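Local structure of squalene synthase HpnC (Alicyclobacillus acidocaldarius subsp. acidocaldarius, 4HD1) at residues E27-V32 with S46-C51; R38-H43 with G145-L150; R176-G181 with D199-R204. The protein probably acts as a transferase of the squalene/phytoene synthase family, joining isoprenoid diphosphates on the way to squalene. All coordinates share one frame; numbering follows the deposited sequence.

Contact 1: E27-V32 with S46-C51; sequences ENFSVV and SVYAFC
One face of the Tyr48 ring receives the edge of the Phe29 ring. Phe29 CE2 sits above the phenol, displaced from its centre toward the rim, and comes within 3.5 Å of Tyr48 CD2. That same Tyr48 CD2 lies in the plane of the Phe29 ring, at its edge. The pair is therefore T-shaped, with centroids 5.0 Å apart and planes at 73°, and it brings the CE2 C-H of Phe29 onto the face of Tyr48. With CG anti to the backbone N (chi1 -159°), Phe29 carries its ring from the short helix 29-32 across to helix 41-56. Val32, one turn later, deals with the other end of the phenol: its CG1 meets Tyr48 OH at 3.5 Å, approaching the ring obliquely. A leucine in place of Tyr48 would probably deprive the Phe29 edge of its aromatic face and open a gap beside Val32 CG1. This is helix-helix packing within the all-helical fold of the squalene/phytoene synthase family. Tyr48 also forms an edge-to-face pair with Tyr26 and touches Val139 of helix 137-146. Thr22 of helix 12-25 packs against both Phe29 and Tyr48, while the carbonyl of Val32 is hydrogen-bonded to the hydroxyl of Tyr245 in helix 236-257.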
ATOM      1  N   GLU A  27      -9.841   2.793  -9.196  1.00120.51           N
ATOM      2  CA  GLU A  27     -10.982   2.191  -9.892  1.00120.29           C
ATOM      3  C   GLU A  27     -11.835   1.290  -9.002  1.00109.45           C
ATOM      4  O   GLU A  27     -13.041   1.183  -9.199  1.00108.27           O
ATOM      5  CB  GLU A  27     -10.538   1.431 -11.153  1.00128.28           C
ATOM      6  CG  GLU A  27      -9.395   0.437 -10.965  1.00144.18           C
ATOM      7  CD  GLU A  27      -8.033   1.017 -11.320  1.00156.89           C
ATOM      8  OE1 GLU A  27      -7.608   2.005 -10.682  1.00152.73           O
ATOM      9  OE2 GLU A  27      -7.376   0.475 -12.234  1.00163.63           O
ATOM     10  N   ASN A  28     -11.209   0.660  -8.016  1.00107.77           N
ATOM     11  CA  ASN A  28     -11.903  -0.299  -7.176  1.00111.00           C
ATOM     12  C   ASN A  28     -12.301   0.219  -5.801  1.00106.12           C
ATOM     13  O   ASN A  28     -12.545  -0.574  -4.891  1.00101.32           O
ATOM     14  CB  ASN A  28     -11.057  -1.562  -7.033  1.00118.33           C
ATOM     15  CG  ASN A  28     -11.120  -2.437  -8.262  1.00126.17           C
ATOM     16  OD1 ASN A  28     -12.187  -2.933  -8.626  1.00119.21           O
ATOM     17  ND2 ASN A  28      -9.976  -2.634  -8.912  1.00132.81           N
ATOM     18  N   PHE A  29     -12.397   1.539  -5.652  1.00102.74           N
ATOM     19  CA  PHE A  29     -12.564   2.112  -4.321  1.00105.02           C
ATOM     20  C   PHE A  29     -13.855   1.721  -3.605  1.00104.44           C
ATOM     21  O   PHE A  29     -13.881   1.653  -2.376  1.00108.87           O
ATOM     22  CB  PHE A  29     -12.373   3.625  -4.307  1.00106.55           C
ATOM     23  CG  PHE A  29     -12.038   4.157  -2.949  1.00112.17           C
ATOM     24  CD1 PHE A  29     -13.002   4.793  -2.177  1.00115.63           C
ATOM     25  CD2 PHE A  29     -10.766   3.979  -2.418  1.00112.90           C
ATOM     26  CE1 PHE A  29     -12.695   5.262  -0.910  1.00120.96           C
ATOM     27  CE2 PHE A  29     -10.453   4.447  -1.153  1.00123.13           C
ATOM     28  CZ  PHE A  29     -11.418   5.093  -0.399  1.00125.47           C
ATOM     29  N   SER A  30     -14.913   1.447  -4.364  1.00 96.07           N
ATOM     30  CA  SER A  30     -16.166   0.968  -3.780  1.00 95.00           C
ATOM     31  C   SER A  30     -16.004  -0.334  -2.999  1.00 96.68           C
ATOM     32  O   SER A  30     -16.721  -0.569  -2.037  1.00 91.88           O
ATOM     33  CB  SER A  30     -17.233   0.798  -4.853  1.00 90.77           C
ATOM     34  OG  SER A  30     -17.820   2.041  -5.172  1.00 87.00           O
ATOM     35  N   VAL A  31     -15.064  -1.171  -3.430  1.00 98.00           N
ATOM     36  CA  VAL A  31     -14.746  -2.417  -2.740  1.00104.34           C
ATOM     37  C   VAL A  31     -13.884  -2.111  -1.519  1.00111.03           C
ATOM     38  O   VAL A  31     -14.184  -2.561  -0.414  1.00109.80           O
ATOM     39  CB  VAL A  31     -14.010  -3.422  -3.656  1.00104.62           C
ATOM     40  CG1 VAL A  31     -13.785  -4.742  -2.937  1.00103.31           C
ATOM     41  CG2 VAL A  31     -14.791  -3.662  -4.937  1.00 91.17           C
ATOM     42  N   VAL A  32     -12.824  -1.332  -1.735  1.00 82.94           N
ATOM     43  CA  VAL A  32     -11.885  -0.921  -0.679  1.00 86.25           C
ATOM     44  C   VAL A  32     -12.597  -0.262   0.518  1.00 83.98           C
ATOM     45  O   VAL A  32     -12.105  -0.332   1.651  1.00 81.84           O
ATOM     46  CB  VAL A  32     -10.760  -0.000  -1.251  1.00 88.48           C
ATOM     47  CG1 VAL A  32      -9.899   0.614  -0.150  1.00 87.46           C
ATOM     48  CG2 VAL A  32      -9.877  -0.766  -2.230  1.00 87.20           C
ATOM     49  N   SER A  46      -9.646  11.350   2.386  1.00 51.67           N
ATOM     50  CA  SER A  46      -8.504  12.251   2.587  1.00 55.63           C
ATOM     51  C   SER A  46      -7.163  11.507   2.636  1.00 55.25           C
ATOM     52  O   SER A  46      -6.153  12.008   2.134  1.00 55.92           O
ATOM     53  CB  SER A  46      -8.686  13.124   3.828  1.00 56.82           C
ATOM     54  OG  SER A  46      -8.777  12.333   4.996  1.00 60.44           O
ATOM     55  N   VAL A  47      -7.152  10.314   3.231  1.00 53.22           N
ATOM     56  CA  VAL A  47      -5.930   9.514   3.287  1.00 50.39           C
ATOM     57  C   VAL A  47      -5.565   9.007   1.897  1.00 50.92           C
ATOM     58  O   VAL A  47      -4.398   9.064   1.491  1.00 50.62           O
ATOM     59  CB  VAL A  47      -6.045   8.358   4.292  1.00 50.02           C
ATOM     60  CG1 VAL A  47      -4.886   7.387   4.132  1.00 50.09           C
ATOM     61  CG2 VAL A  47      -6.082   8.914   5.708  1.00 48.69           C
ATOM     62  N   TYR A  48      -6.567   8.542   1.158  1.00 52.95           N
ATOM     63  CA  TYR A  48      -6.331   8.070  -0.199  1.00 54.27           C
ATOM     64  C   TYR A  48      -5.957   9.180  -1.177  1.00 55.54           C
ATOM     65  O   TYR A  48      -5.091   8.960  -2.034  1.00 56.22           O
ATOM     66  CB  TYR A  48      -7.483   7.200  -0.696  1.00 57.48           C
ATOM     67  CG  TYR A  48      -7.319   5.765  -0.251  1.00 62.90           C
ATOM     68  CD1 TYR A  48      -6.633   4.843  -1.046  1.00 69.00           C
ATOM     69  CD2 TYR A  48      -7.808   5.330   0.984  1.00 65.07           C
ATOM     70  CE1 TYR A  48      -6.464   3.526  -0.635  1.00 72.19           C
ATOM     71  CE2 TYR A  48      -7.645   4.012   1.403  1.00 68.79           C
ATOM     72  CZ  TYR A  48      -6.977   3.118   0.588  1.00 74.22           C
ATOM     73  OH  TYR A  48      -6.807   1.815   0.992  1.00 84.58           O
ATOM     74  N   ALA A  49      -6.564  10.364  -1.042  1.00 54.58           N
ATOM     75  CA  ALA A  49      -6.132  11.521  -1.836  1.00 57.17           C
ATOM     76  C   ALA A  49      -4.666  11.829  -1.546  1.00 57.54           C
ATOM     77  O   ALA A  49      -3.900  12.093  -2.462  1.00 62.14           O
ATOM     78  CB  ALA A  49      -7.004  12.747  -1.587  1.00 56.83           C
ATOM     79  N   PHE A  50      -4.260  11.759  -0.280  1.00 56.72           N
ATOM     80  CA  PHE A  50      -2.847  11.916   0.058  1.00 58.41           C
ATOM     81  C   PHE A  50      -1.951  10.907  -0.686  1.00 59.84           C
ATOM     82  O   PHE A  50      -0.914  11.288  -1.227  1.00 62.16           O
ATOM     83  CB  PHE A  50      -2.615  11.841   1.572  1.00 57.88           C
ATOM     84  CG  PHE A  50      -1.158  11.757   1.949  1.00 61.12           C
ATOM     85  CD1 PHE A  50      -0.408  12.916   2.160  1.00 60.82           C
ATOM     86  CD2 PHE A  50      -0.525  10.521   2.061  1.00 60.77           C
ATOM     87  CE1 PHE A  50       0.935  12.842   2.490  1.00 59.69           C
ATOM     88  CE2 PHE A  50       0.819  10.440   2.383  1.00 61.32           C
ATOM     89  CZ  PHE A  50       1.549  11.602   2.599  1.00 61.22           C
ATOM     90  N   CYS A  51      -2.348   9.634  -0.708  1.00 59.52           N
ATOM     91  CA  CYS A  51      -1.578   8.595  -1.410  1.00 62.16           C
ATOM     92  C   CYS A  51      -1.543   8.825  -2.925  1.00 66.57           C
ATOM     93  O   CYS A  51      -0.518   8.597  -3.563  1.00 65.30           O
ATOM     94  CB  CYS A  51      -2.125   7.197  -1.114  1.00 60.69           C
ATOM     95  SG  CYS A  51      -2.057   6.720   0.624  1.00 62.68           S
TER

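Contact 2: R38-H43 with G145-L150; sequences RHLRPH and GIFGCL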
ATOM      1  N   ARG A  38     -20.386   5.433   7.275  1.00 61.21           N
ATOM      2  CA  ARG A  38     -20.479   6.763   6.670  1.00 63.87           C
ATOM      3  C   ARG A  38     -19.650   7.807   7.401  1.00 59.17           C
ATOM      4  O   ARG A  38     -19.043   8.660   6.761  1.00 60.47           O
ATOM      5  CB  ARG A  38     -21.926   7.240   6.531  1.00 74.38           C
ATOM      6  CG  ARG A  38     -22.780   7.051   7.769  1.00 89.34           C
ATOM      7  CD  ARG A  38     -23.979   7.985   7.728  1.00107.10           C
ATOM      8  NE  ARG A  38     -25.225   7.233   7.857  1.00119.96           N
ATOM      9  CZ  ARG A  38     -25.870   6.672   6.837  1.00132.37           C
ATOM     10  NH1 ARG A  38     -25.394   6.776   5.596  1.00112.89           N
ATOM     11  NH2 ARG A  38     -26.996   6.004   7.056  1.00133.21           N
ATOM     12  N   HIS A  39     -19.609   7.744   8.728  1.00 57.66           N
ATOM     13  CA  HIS A  39     -18.878   8.762   9.477  1.00 57.26           C
ATOM     14  C   HIS A  39     -17.384   8.598   9.390  1.00 53.77           C
ATOM     15  O   HIS A  39     -16.645   9.488   9.806  1.00 52.58           O
ATOM     16  CB  HIS A  39     -19.343   8.841  10.930  1.00 60.40           C
ATOM     17  CG  HIS A  39     -18.782   7.762  11.810  1.00 61.72           C
ATOM     18  ND1 HIS A  39     -19.321   6.529  11.876  1.00 65.84           N
ATOM     19  CD2 HIS A  39     -17.696   7.767  12.684  1.00 59.76           C
ATOM     20  CE1 HIS A  39     -18.614   5.781  12.746  1.00 65.20           C
ATOM     21  NE2 HIS A  39     -17.618   6.540  13.237  1.00 62.74           N
ATOM     22  N   LEU A  40     -16.927   7.472   8.842  1.00 51.55           N
ATOM     23  CA  LEU A  40     -15.487   7.249   8.660  1.00 50.69           C
ATOM     24  C   LEU A  40     -15.018   7.346   7.213  1.00 49.43           C
ATOM     25  O   LEU A  40     -13.824   7.572   6.975  1.00 51.75           O
ATOM     26  CB  LEU A  40     -15.034   5.915   9.277  1.00 50.37           C
ATOM     27  CG  LEU A  40     -15.118   5.782  10.803  1.00 51.90           C
ATOM     28  CD1 LEU A  40     -14.664   4.384  11.241  1.00 51.60           C
ATOM     29  CD2 LEU A  40     -14.351   6.884  11.545  1.00 47.69           C
ATOM     30  N   ARG A  41     -15.929   7.185   6.251  1.00 47.89           N
ATOM     31  CA  ARG A  41     -15.556   7.309   4.835  1.00 48.67           C
ATOM     32  C   ARG A  41     -14.762   8.586   4.476  1.00 49.08           C
ATOM     33  O   ARG A  41     -13.800   8.492   3.717  1.00 49.54           O
ATOM     34  CB  ARG A  41     -16.770   7.168   3.915  1.00 52.67           C
ATOM     35  CG  ARG A  41     -17.163   5.737   3.615  1.00 54.21           C
ATOM     36  CD  ARG A  41     -18.294   5.676   2.602  1.00 59.00           C
ATOM     37  NE  ARG A  41     -19.346   4.808   3.116  1.00 65.77           N
ATOM     38  CZ  ARG A  41     -20.580   5.202   3.404  1.00 69.82           C
ATOM     39  NH1 ARG A  41     -20.957   6.457   3.185  1.00 71.96           N
ATOM     40  NH2 ARG A  41     -21.446   4.327   3.891  1.00 75.44           N
ATOM     41  N   PRO A  42     -15.140   9.768   5.023  1.00 49.04           N
ATOM     42  CA  PRO A  42     -14.388  10.982   4.672  1.00 49.18           C
ATOM     43  C   PRO A  42     -12.891  10.872   4.967  1.00 50.19           C
ATOM     44  O   PRO A  42     -12.066  11.433   4.228  1.00 50.95           O
ATOM     45  CB  PRO A  42     -15.015  12.055   5.570  1.00 47.99           C
ATOM     46  CG  PRO A  42     -16.409  11.585   5.770  1.00 48.65           C
ATOM     47  CD  PRO A  42     -16.281  10.090   5.904  1.00 49.68           C
ATOM     48  N   HIS A  43     -12.548  10.140   6.025  1.00 48.83           N
ATOM     49  CA  HIS A  43     -11.153   9.944   6.386  1.00 50.62           C
ATOM     50  C   HIS A  43     -10.457   9.009   5.432  1.00 49.53           C
ATOM     51  O   HIS A  43      -9.255   9.151   5.182  1.00 49.60           O
ATOM     52  CB  HIS A  43     -11.050   9.490   7.832  1.00 53.49           C
ATOM     53  CG  HIS A  43     -11.797  10.391   8.790  1.00 56.73           C
ATOM     54  ND1 HIS A  43     -11.484  11.695   8.949  1.00 59.10           N
ATOM     55  CD2 HIS A  43     -12.889  10.142   9.624  1.00 57.90           C
ATOM     56  CE1 HIS A  43     -12.326  12.252   9.843  1.00 62.54           C
ATOM     57  NE2 HIS A  43     -13.186  11.300  10.255  1.00 61.76           N
ATOM     58  N   GLY A 145      -5.753   3.387  12.493  1.00 54.36           N
ATOM     59  CA  GLY A 145      -5.865   4.708  13.107  1.00 53.34           C
ATOM     60  C   GLY A 145      -7.246   5.311  12.948  1.00 56.78           C
ATOM     61  O   GLY A 145      -7.808   5.858  13.910  1.00 61.78           O
ATOM     62  N   ILE A 146      -7.804   5.197  11.740  1.00 56.55           N
ATOM     63  CA  ILE A 146      -9.140   5.737  11.450  1.00 56.34           C
ATOM     64  C   ILE A 146     -10.201   5.061  12.321  1.00 54.81           C
ATOM     65  O   ILE A 146     -11.108   5.726  12.815  1.00 56.37           O
ATOM     66  CB  ILE A 146      -9.488   5.658   9.941  1.00 55.49           C
ATOM     67  CG1 ILE A 146      -8.576   6.603   9.138  1.00 56.84           C
ATOM     68  CG2 ILE A 146     -10.955   6.010   9.699  1.00 52.60           C
ATOM     69  CD1 ILE A 146      -8.683   6.464   7.630  1.00 54.51           C
ATOM     70  N   PHE A 147     -10.048   3.757  12.539  1.00 54.77           N
ATOM     71  CA  PHE A 147     -10.978   2.964  13.352  1.00 55.73           C
ATOM     72  C   PHE A 147     -10.703   2.961  14.864  1.00 59.54           C
ATOM     73  O   PHE A 147     -11.403   2.278  15.605  1.00 63.58           O
ATOM     74  CB  PHE A 147     -10.991   1.514  12.853  1.00 53.11           C
ATOM     75  CG  PHE A 147     -11.901   1.278  11.684  1.00 50.88           C
ATOM     76  CD1 PHE A 147     -13.237   0.922  11.887  1.00 49.17           C
ATOM     77  CD2 PHE A 147     -11.431   1.411  10.375  1.00 50.50           C
ATOM     78  CE1 PHE A 147     -14.088   0.700  10.811  1.00 47.60           C
ATOM     79  CE2 PHE A 147     -12.278   1.183   9.296  1.00 49.36           C
ATOM     80  CZ  PHE A 147     -13.610   0.832   9.516  1.00 48.48           C
ATOM     81  N   GLY A 148      -9.695   3.706  15.319  1.00 60.41           N
ATOM     82  CA  GLY A 148      -9.294   3.700  16.735  1.00 59.03           C
ATOM     83  C   GLY A 148      -8.646   2.399  17.199  1.00 62.42           C
ATOM     84  O   GLY A 148      -8.837   1.970  18.344  1.00 66.68           O
ATOM     85  N   CYS A 149      -7.870   1.775  16.316  1.00 59.44           N
ATOM     86  CA  CYS A 149      -7.267   0.477  16.607  1.00 59.01           C
ATOM     87  C   CYS A 149      -5.748   0.460  16.486  1.00 60.71           C
ATOM     88  O   CYS A 149      -5.152  -0.609  16.361  1.00 62.97           O
ATOM     89  CB  CYS A 149      -7.859  -0.597  15.689  1.00 58.38           C
ATOM     90  SG  CYS A 149      -9.603  -0.926  16.004  1.00 65.41           S
ATOM     91  N   LEU A 150      -5.115   1.628  16.532  1.00 64.77           N
ATOM     92  CA  LEU A 150      -3.671   1.691  16.288  1.00 64.94           C
ATOM     93  C   LEU A 150      -2.799   1.604  17.552  1.00 66.22           C
ATOM     94  O   LEU A 150      -2.591   2.592  18.261  1.00 69.49           O
ATOM     95  CB  LEU A 150      -3.299   2.907  15.426  1.00 61.21           C
ATOM     96  CG  LEU A 150      -1.841   2.981  14.950  1.00 59.96           C
ATOM     97  CD1 LEU A 150      -1.390   1.728  14.204  1.00 55.13           C
ATOM     98  CD2 LEU A 150      -1.631   4.227  14.095  1.00 58.71           C
TER
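Leu40 reaches across to Ile146 and Phe147 and touches them with CB and both terminal methyls. At the root of the side chain, Leu40 CB lies 4.1 Å from Ile146 CG2. Next along, Leu40 CG rests over one face of its own neighbour's ring, that of His39, near the rim. The fork then splits the work. Leu40 CD1 settles over a face of the Phe147 ring, 3.9 Å from the ring centroid and 18° off the normal, a CH-pi contact whose closest ring carbons are Phe147 CD1 and CE1. Leu40 CD2 turns to the helix end, meeting Ile146 CG2 at 4.0 Å and Ile146 O at 3.7 Å. With Leu40 CG anti to its carbonyl carbon (chi1 -66°), the forked end is carried toward the end of helix 137-146.

Three residues further on, in the first turn of helix 41-56, His43 packs against Ile146: Ile146 CD1 is 3.8 Å from His43 CB and 3.7 Å from His43 O. His43 meets Ile146 through CB and its carbonyl, while its ND1 is hydrogen-bonded to Thr95 OG1 of helix 87-99. Just beyond Phe147, Gly148 ends helix 137-146 in a Schellman motif, its phi of 69° turning the chain away.

The contact thus joins the start of one helix to the end of another almost wholly through aliphatic and aromatic carbon. Where oxygen takes part, it is backbone carbonyl touched by methyl groups, so the fit depends on shape and burial rather than on directed polar bonds.

Contact 3: R176-G181 with D199-R204; sequences RDLALG and DIRARR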
ATOM      1  N   ARG A 176       4.538  -6.984 -16.005  1.00 90.90           N
ATOM      2  CA  ARG A 176       4.271  -5.548 -15.970  1.00 91.63           C
ATOM      3  C   ARG A 176       5.489  -4.772 -15.462  1.00 90.40           C
ATOM      4  O   ARG A 176       5.895  -3.785 -16.077  1.00 90.65           O
ATOM      5  CB  ARG A 176       3.034  -5.246 -15.114  1.00 92.68           C
ATOM      6  CG  ARG A 176       2.639  -3.775 -15.071  1.00 97.83           C
ATOM      7  CD  ARG A 176       1.383  -3.550 -14.242  1.00108.68           C
ATOM      8  NE  ARG A 176       0.179  -4.026 -14.925  1.00116.72           N
ATOM      9  CZ  ARG A 176      -1.041  -4.039 -14.387  1.00121.46           C
ATOM     10  NH1 ARG A 176      -1.240  -3.602 -13.149  1.00122.84           N
ATOM     11  NH2 ARG A 176      -2.070  -4.493 -15.091  1.00125.60           N
ATOM     12  N   ASP A 177       6.068  -5.241 -14.354  1.00 88.72           N
ATOM     13  CA  ASP A 177       7.204  -4.582 -13.707  1.00 88.33           C
ATOM     14  C   ASP A 177       8.462  -4.618 -14.564  1.00 89.18           C
ATOM     15  O   ASP A 177       9.231  -3.653 -14.587  1.00 86.90           O
ATOM     16  CB  ASP A 177       7.488  -5.206 -12.334  1.00 87.29           C
ATOM     17  CG  ASP A 177       6.431  -4.852 -11.289  1.00 91.69           C
ATOM     18  OD1 ASP A 177       5.807  -3.775 -11.412  1.00 83.34           O
ATOM     19  OD2 ASP A 177       6.229  -5.653 -10.340  1.00 96.71           O
ATOM     20  N   LEU A 178       8.665  -5.735 -15.258  1.00 91.66           N
ATOM     21  CA  LEU A 178       9.813  -5.904 -16.144  1.00 94.50           C
ATOM     22  C   LEU A 178       9.792  -4.852 -17.245  1.00 92.88           C
ATOM     23  O   LEU A 178      10.794  -4.184 -17.489  1.00 86.44           O
ATOM     24  CB  LEU A 178       9.832  -7.310 -16.747  1.00 93.38           C
ATOM     25  CG  LEU A 178      11.039  -7.683 -17.611  1.00 98.20           C
ATOM     26  CD1 LEU A 178      12.300  -7.826 -16.767  1.00 96.63           C
ATOM     27  CD2 LEU A 178      10.752  -8.965 -18.376  1.00 97.83           C
ATOM     28  N   ALA A 179       8.631  -4.702 -17.882  1.00 96.54           N
ATOM     29  CA  ALA A 179       8.411  -3.703 -18.927  1.00 96.23           C
ATOM     30  C   ALA A 179       8.688  -2.277 -18.445  1.00 95.60           C
ATOM     31  O   ALA A 179       8.923  -1.382 -19.255  1.00 95.50           O
ATOM     32  CB  ALA A 179       6.995  -3.815 -19.474  1.00 93.89           C
ATOM     33  N   LEU A 180       8.668  -2.079 -17.127  1.00 90.32           N
ATOM     34  CA  LEU A 180       8.910  -0.762 -16.536  1.00 86.19           C
ATOM     35  C   LEU A 180      10.346  -0.586 -16.019  1.00 81.36           C
ATOM     36  O   LEU A 180      10.705   0.482 -15.521  1.00 77.34           O
ATOM     37  CB  LEU A 180       7.872  -0.462 -15.442  1.00 86.12           C
ATOM     38  CG  LEU A 180       6.398  -0.396 -15.887  1.00 87.72           C
ATOM     39  CD1 LEU A 180       5.441  -0.318 -14.699  1.00 79.04           C
ATOM     40  CD2 LEU A 180       6.154   0.757 -16.858  1.00 83.37           C
ATOM     41  N   GLY A 181      11.158  -1.635 -16.154  1.00 81.13           N
ATOM     42  CA  GLY A 181      12.576  -1.591 -15.779  1.00 78.05           C
ATOM     43  C   GLY A 181      12.906  -2.098 -14.382  1.00 79.32           C
ATOM     44  O   GLY A 181      14.029  -1.896 -13.899  1.00 79.89           O
ATOM     45  N   ASP A 199      17.131 -14.780 -16.273  1.00116.17           N
ATOM     46  CA  ASP A 199      15.971 -15.624 -16.559  1.00116.35           C
ATOM     47  C   ASP A 199      14.689 -14.795 -16.592  1.00109.18           C
ATOM     48  O   ASP A 199      13.853 -14.967 -17.482  1.00106.87           O
ATOM     49  CB  ASP A 199      15.841 -16.740 -15.517  1.00119.08           C
ATOM     50  CG  ASP A 199      16.934 -17.790 -15.630  1.00126.24           C
ATOM     51  OD1 ASP A 199      17.250 -18.215 -16.766  1.00123.10           O
ATOM     52  OD2 ASP A 199      17.462 -18.205 -14.572  1.00117.05           O
ATOM     53  N   ILE A 200      14.552 -13.896 -15.616  1.00105.44           N
ATOM     54  CA  ILE A 200      13.392 -13.013 -15.503  1.00105.01           C
ATOM     55  C   ILE A 200      13.346 -12.043 -16.685  1.00102.78           C
ATOM     56  O   ILE A 200      12.288 -11.833 -17.283  1.00105.99           O
ATOM     57  CB  ILE A 200      13.388 -12.234 -14.155  1.00103.68           C
ATOM     58  CG1 ILE A 200      13.408 -13.189 -12.945  1.00 96.93           C
ATOM     59  CG2 ILE A 200      12.221 -11.255 -14.077  1.00102.45           C
ATOM     60  CD1 ILE A 200      12.229 -14.144 -12.844  1.00 96.59           C
ATOM     61  N   ARG A 201      14.500 -11.466 -17.015  1.00101.91           N
ATOM     62  CA  ARG A 201      14.618 -10.548 -18.148  1.00109.25           C
ATOM     63  C   ARG A 201      14.268 -11.253 -19.467  1.00106.89           C
ATOM     64  O   ARG A 201      13.549 -10.699 -20.305  1.00109.51           O
ATOM     65  CB  ARG A 201      16.024  -9.911 -18.202  1.00106.97           C
ATOM     66  CG  ARG A 201      16.345  -9.024 -16.993  1.00108.74           C
ATOM     67  CD  ARG A 201      17.713  -8.350 -17.116  1.00109.27           C
ATOM     68  NE  ARG A 201      17.984  -7.481 -15.959  1.00121.85           N
ATOM     69  CZ  ARG A 201      18.817  -7.773 -14.954  1.00122.15           C
ATOM     70  NH1 ARG A 201      19.505  -8.917 -14.958  1.00127.40           N
ATOM     71  NH2 ARG A 201      18.976  -6.907 -13.951  1.00128.25           N
ATOM     72  N   ALA A 202      14.760 -12.484 -19.628  1.00106.53           N
ATOM     73  CA  ALA A 202      14.471 -13.302 -20.812  1.00109.10           C
ATOM     74  C   ALA A 202      13.158 -14.085 -20.669  1.00108.70           C
ATOM     75  O   ALA A 202      12.915 -15.045 -21.407  1.00111.75           O
ATOM     76  CB  ALA A 202      15.632 -14.246 -21.101  1.00107.61           C
ATOM     77  N   ARG A 203      12.326 -13.667 -19.713  1.00107.17           N
ATOM     78  CA  ARG A 203      10.978 -14.221 -19.495  1.00111.25           C
ATOM     79  C   ARG A 203      10.918 -15.755 -19.540  1.00111.94           C
ATOM     80  O   ARG A 203       9.937 -16.341 -20.047  1.00118.98           O
ATOM     81  CB  ARG A 203       9.970 -13.587 -20.471  1.00110.57           C
ATOM     82  CG  ARG A 203       9.915 -12.059 -20.373  1.00109.52           C
ATOM     83  CD  ARG A 203       9.042 -11.412 -21.443  1.00110.54           C
ATOM     84  NE  ARG A 203       7.618 -11.492 -21.123  1.00117.01           N
ATOM     85  CZ  ARG A 203       6.756 -12.305 -21.725  1.00118.77           C
ATOM     86  NH1 ARG A 203       7.162 -13.119 -22.693  1.00116.93           N
ATOM     87  NH2 ARG A 203       5.482 -12.302 -21.366  1.00118.89           N
ATOM     88  N   ARG A 204      11.986 -16.390 -19.012  1.00111.65           N
ATOM     89  CA  ARG A 204      12.104 -17.842 -18.993  1.00115.25           C
ATOM     90  C   ARG A 204      11.644 -18.389 -17.656  1.00115.25           C
ATOM     91  O   ARG A 204      12.231 -18.077 -16.618  1.00116.67           O
ATOM     92  CB  ARG A 204      13.548 -18.273 -19.228  1.00115.63           C
ATOM     93  CG  ARG A 204      14.021 -18.208 -20.667  1.00119.61           C
ATOM     94  CD  ARG A 204      15.398 -18.845 -20.782  1.00125.37           C
ATOM     95  NE  ARG A 204      16.382 -18.162 -19.942  1.00122.20           N
ATOM     96  CZ  ARG A 204      17.354 -17.380 -20.402  1.00120.45           C
ATOM     97  NH1 ARG A 204      17.495 -17.183 -21.708  1.00107.47           N
ATOM     98  NH2 ARG A 204      18.196 -16.800 -19.555  1.00119.95           N
TER
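Two helix C-termini, each finished by a Schellman motif, meet where Leu178 of helix 174-179 packs on the last turn of helix 197-201. Leu178 holds CG anti to its amide nitrogen (chi1 -175°), which sends both methyls toward the backbone opposite. Its CD2 lies 3.4 Å from Ile200 O and 3.8 Å from Arg203 CG, while its CD1 touches Arg201 CA at 3.8 Å. The leucine thus leans more on main chain than on side chains.

The surface it leans on is shaped by the helix ending. Arg203, with a positive phi of 45°, is the C-prime residue: Arg203 N bonds Ile200 O at 3.0 Å and Arg204 N bonds Asp199 O at 2.8 Å. Ile200 O, touched by a Leu178 methyl, therefore has an amide partner as well. On the other side Gly181 plays the corresponding part, its N bonding Leu178 O at 2.9 Å; a CB at Gly181 would run into the carbonyl O before it. The bent Arg203 side chain adds a polar tie to helix 174-179, through the salt bridge of its NH2 with Asp175 OD2.

Arg204 folds back on its own segment, with Ala202 CB over one face of its guanidinium. Its NE and NH2 grip one oxygen side-on, each 3.3 Å from Asp199 OD1; NE donates to the anti lone pair of OD1, whereas NH2 comes in on the same anti side, 35° out of the carboxylate plane.

Overall arrangement
Contacts 1 and 2 belong to one neighbourhood: both use helix 41-56, their centres are 13 Å apart, and they touch where Val47 CG2 meets Ile146 CD1 at 4.1 Å. Along the chain their segments alternate; contact 1 joins helix 29-32 to that helix, contact 2 joins its start and the preceding loop to the end of helix 137-146. Both are partly buried and apolar, contact 1 resting on two aromatic rings and contact 2 on aliphatic packing with one methyl over a ring. Contact 3 lies apart, 39 Å from contact 2 between centres and across the chain's centre from it. There, at a more exposed site, one leucine packs on backbone, and arginine-aspartate salt bridges accompany the apolar packing.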